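Local coordinates for L0028 (Mitochondria associated protein) (Escherichia coli, PDB 3GCG) that probably acts as a type III secreted effector that switches on the host GTPase Cdc42 by promoting nucleotide exchange, at residues H78-V83 and Q89-N94. Numbering follows the deposited sequence.
Sequences HIFRAV and QPLDMN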
ATOM      1  N   HIS B  78      20.450   9.908   4.163  1.00 23.56           N
ATOM      2  CA  HIS B  78      21.864   9.590   4.034  1.00 24.28           C
ATOM      3  C   HIS B  78      22.022   8.074   3.907  1.00 23.55           C
ATOM      4  O   HIS B  78      22.851   7.583   3.133  1.00 24.23           O
ATOM      5  CB  HIS B  78      22.647  10.113   5.237  1.00 26.73           C
ATOM      6  CG  HIS B  78      22.525  11.589   5.436  1.00 33.80           C
ATOM      7  ND1 HIS B  78      22.802  12.498   4.440  1.00 36.46           N
ATOM      8  CD2 HIS B  78      22.142  12.317   6.515  1.00 36.26           C
ATOM      9  CE1 HIS B  78      22.596  13.724   4.892  1.00 36.91           C
ATOM     10  NE2 HIS B  78      22.195  13.641   6.148  1.00 37.85           N
ATOM     11  N   ILE B  79      21.210   7.335   4.658  1.00 20.09           N
ATOM     12  CA  ILE B  79      21.272   5.882   4.610  1.00 19.51           C
ATOM     13  C   ILE B  79      20.850   5.384   3.228  1.00 19.41           C
ATOM     14  O   ILE B  79      21.490   4.499   2.657  1.00 17.32           O
ATOM     15  CB  ILE B  79      20.389   5.250   5.720  1.00 18.81           C
ATOM     16  CG1 ILE B  79      21.030   5.511   7.093  1.00 18.74           C
ATOM     17  CG2 ILE B  79      20.254   3.755   5.503  1.00 16.74           C
ATOM     18  CD1 ILE B  79      20.179   5.090   8.274  1.00 16.85           C
ATOM     19  N   PHE B  80      19.791   5.972   2.680  1.00 17.84           N
ATOM     20  CA  PHE B  80      19.324   5.571   1.368  1.00 21.06           C
ATOM     21  C   PHE B  80      20.333   5.876   0.261  1.00 22.38           C
ATOM     22  O   PHE B  80      20.512   5.072  -0.652  1.00 22.04           O
ATOM     23  CB  PHE B  80      17.972   6.223   1.056  1.00 20.28           C
ATOM     24  CG  PHE B  80      16.802   5.303   1.277  1.00 19.91           C
ATOM     25  CD1 PHE B  80      16.308   5.076   2.551  1.00 18.73           C
ATOM     26  CD2 PHE B  80      16.241   4.613   0.209  1.00 19.27           C
ATOM     27  CE1 PHE B  80      15.272   4.171   2.757  1.00 20.14           C
ATOM     28  CE2 PHE B  80      15.210   3.708   0.402  1.00 18.67           C
ATOM     29  CZ  PHE B  80      14.724   3.483   1.678  1.00 21.02           C
ATOM     30  N   ARG B  81      20.998   7.024   0.341  1.00 25.45           N
ATOM     31  CA  ARG B  81      21.991   7.374  -0.667  1.00 28.65           C
ATOM     32  C   ARG B  81      23.195   6.442  -0.534  1.00 28.96           C
ATOM     33  O   ARG B  81      23.783   6.018  -1.535  1.00 28.21           O
ATOM     34  CB  ARG B  81      22.446   8.827  -0.508  1.00 32.78           C
ATOM     35  CG  ARG B  81      22.567   9.580  -1.834  1.00 41.28           C
ATOM     36  CD  ARG B  81      23.182   8.706  -2.940  1.00 45.94           C
ATOM     37  NE  ARG B  81      23.199   9.384  -4.236  1.00 51.74           N
ATOM     38  CZ  ARG B  81      23.457   8.788  -5.399  1.00 53.89           C
ATOM     39  NH1 ARG B  81      23.723   7.488  -5.444  1.00 55.11           N
ATOM     40  NH2 ARG B  81      23.451   9.494  -6.524  1.00 54.65           N
ATOM     41  N   ALA B  82      23.554   6.116   0.709  1.00 27.29           N
ATOM     42  CA  ALA B  82      24.676   5.221   0.959  1.00 25.57           C
ATOM     43  C   ALA B  82      24.384   3.862   0.338  1.00 25.25           C
ATOM     44  O   ALA B  82      25.228   3.287  -0.349  1.00 26.45           O
ATOM     45  CB  ALA B  82      24.913   5.080   2.457  1.00 24.53           C
ATOM     46  N   VAL B  83      23.182   3.348   0.568  1.00 25.38           N
ATOM     47  CA  VAL B  83      22.816   2.059  -0.005  1.00 26.00           C
ATOM     48  C   VAL B  83      22.720   2.209  -1.509  1.00 27.01           C
ATOM     49  O   VAL B  83      23.013   1.281  -2.256  1.00 26.86           O
ATOM     50  CB  VAL B  83      21.464   1.567   0.518  1.00 24.47           C
ATOM     51  CG1 VAL B  83      21.008   0.360  -0.287  1.00 22.77           C
ATOM     52  CG2 VAL B  83      21.588   1.202   1.985  1.00 26.19           C
ATOM     53  N   GLN B  89      22.322   1.644  -7.732  1.00 34.94           N
ATOM     54  CA  GLN B  89      20.931   1.489  -8.138  1.00 35.11           C
ATOM     55  C   GLN B  89      20.126   2.643  -7.559  1.00 33.41           C
ATOM     56  O   GLN B  89      20.252   2.963  -6.377  1.00 33.78           O
ATOM     57  CB  GLN B  89      20.368   0.171  -7.587  1.00 37.26           C
ATOM     58  CG  GLN B  89      19.379  -0.554  -8.493  1.00 39.46           C
ATOM     59  CD  GLN B  89      20.081  -1.424  -9.517  1.00 40.24           C
ATOM     60  OE1 GLN B  89      20.644  -0.928 -10.497  1.00 41.94           O
ATOM     61  NE2 GLN B  89      20.068  -2.736  -9.285  1.00 39.84           N
ATOM     62  N   PRO B  90      19.295   3.297  -8.385  1.00 32.52           N
ATOM     63  CA  PRO B  90      18.500   4.406  -7.848  1.00 31.59           C
ATOM     64  C   PRO B  90      17.455   3.842  -6.880  1.00 29.11           C
ATOM     65  O   PRO B  90      16.865   2.791  -7.136  1.00 28.99           O
ATOM     66  CB  PRO B  90      17.868   5.013  -9.097  1.00 32.29           C
ATOM     67  CG  PRO B  90      17.693   3.807  -9.986  1.00 32.79           C
ATOM     68  CD  PRO B  90      19.017   3.092  -9.819  1.00 31.96           C
ATOM     69  N   LEU B  91      17.242   4.534  -5.766  1.00 26.37           N
ATOM     70  CA  LEU B  91      16.278   4.093  -4.770  1.00 24.78           C
ATOM     71  C   LEU B  91      15.267   5.196  -4.451  1.00 23.89           C
ATOM     72  O   LEU B  91      15.432   6.340  -4.866  1.00 24.72           O
ATOM     73  CB  LEU B  91      17.017   3.663  -3.498  1.00 24.41           C
ATOM     74  CG  LEU B  91      18.113   2.606  -3.684  1.00 24.91           C
ATOM     75  CD1 LEU B  91      18.699   2.231  -2.318  1.00 23.76           C
ATOM     76  CD2 LEU B  91      17.538   1.367  -4.375  1.00 24.35           C
ATOM     77  N   ASP B  92      14.222   4.845  -3.711  1.00 22.53           N
ATOM     78  CA  ASP B  92      13.175   5.790  -3.333  1.00 23.03           C
ATOM     79  C   ASP B  92      12.811   5.498  -1.873  1.00 23.55           C
ATOM     80  O   ASP B  92      12.244   4.456  -1.568  1.00 23.38           O
ATOM     81  CB  ASP B  92      11.964   5.595  -4.249  1.00 22.27           C
ATOM     82  CG  ASP B  92      10.872   6.622  -4.015  1.00 24.14           C
ATOM     83  OD1 ASP B  92      10.166   6.948  -4.990  1.00 25.67           O
ATOM     84  OD2 ASP B  92      10.699   7.091  -2.870  1.00 23.88           O
ATOM     85  N   MET B  93      13.128   6.416  -0.969  1.00 23.48           N
ATOM     86  CA  MET B  93      12.846   6.155   0.430  1.00 25.68           C
ATOM     87  C   MET B  93      11.392   5.955   0.810  1.00 23.85           C
ATOM     88  O   MET B  93      11.103   5.692   1.958  1.00 23.59           O
ATOM     89  CB  MET B  93      13.489   7.220   1.325  1.00 30.10           C
ATOM     90  CG  MET B  93      13.080   8.644   1.086  1.00 36.20           C
ATOM     91  SD  MET B  93      14.072   9.706   2.176  1.00 46.10           S
ATOM     92  CE  MET B  93      15.574   9.819   1.218  1.00 42.50           C
ATOM     93  N   ASN B  94      10.478   6.067  -0.148  1.00 24.48           N
ATOM     94  CA  ASN B  94       9.057   5.841   0.124  1.00 21.45           C
ATOM     95  C   ASN B  94       8.682   4.423  -0.326  1.00 19.21           C
ATOM     96  O   ASN B  94       7.557   3.975  -0.119  1.00 16.62           O
ATOM     97  CB  ASN B  94       8.195   6.849  -0.634  1.00 22.51           C
ATOM     98  CG  ASN B  94       8.382   8.266  -0.138  1.00 26.79           C
ATOM     99  OD1 ASN B  94       8.156   9.231  -0.875  1.00 24.58           O
ATOM    100  ND2 ASN B  94       8.780   8.403   1.122  1.00 27.53           N
TER
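F80 of helix 73-87 packs on M93 in the loop that follows this helix and runs back along it, within the all-helical, V-shaped SopE-like fold of this bacterial exchange-factor family. Packing is tightest at the aromatic ring. M93 CA lies over one face in a CH-pi contact, 3.6 Å from the F80 ring centroid and 19° off the ring normal, while M93 CB comes to 3.7 Å from F80 CD1. L91 CB meets the rim of the ring, 3.9 Å from F80 CD2. With CG anti to the carbonyl carbon (chi1 -54°), L91 sends CD1 up to the helix, where L91 CD1 lies 3.6 Å from V83 CG1, the two side chains crossing at about a right angle. V56 and N57 of helix 41-67 also touch F80. No hydrogen bond joins the two segments; the backbone N of L91 and of D92 donate to E84 OE2 and S53 OG. The other side is looser: M93 is partly exposed, and D92 points away from the helix. D92 OD1 bonds an aromatic side chain of the other protein in the assembly, consistent with a GTPase-facing loop. In an Asx turn, N94 N donates to D92 OD2 (2.9 Å), 30° out of the carboxylate plane.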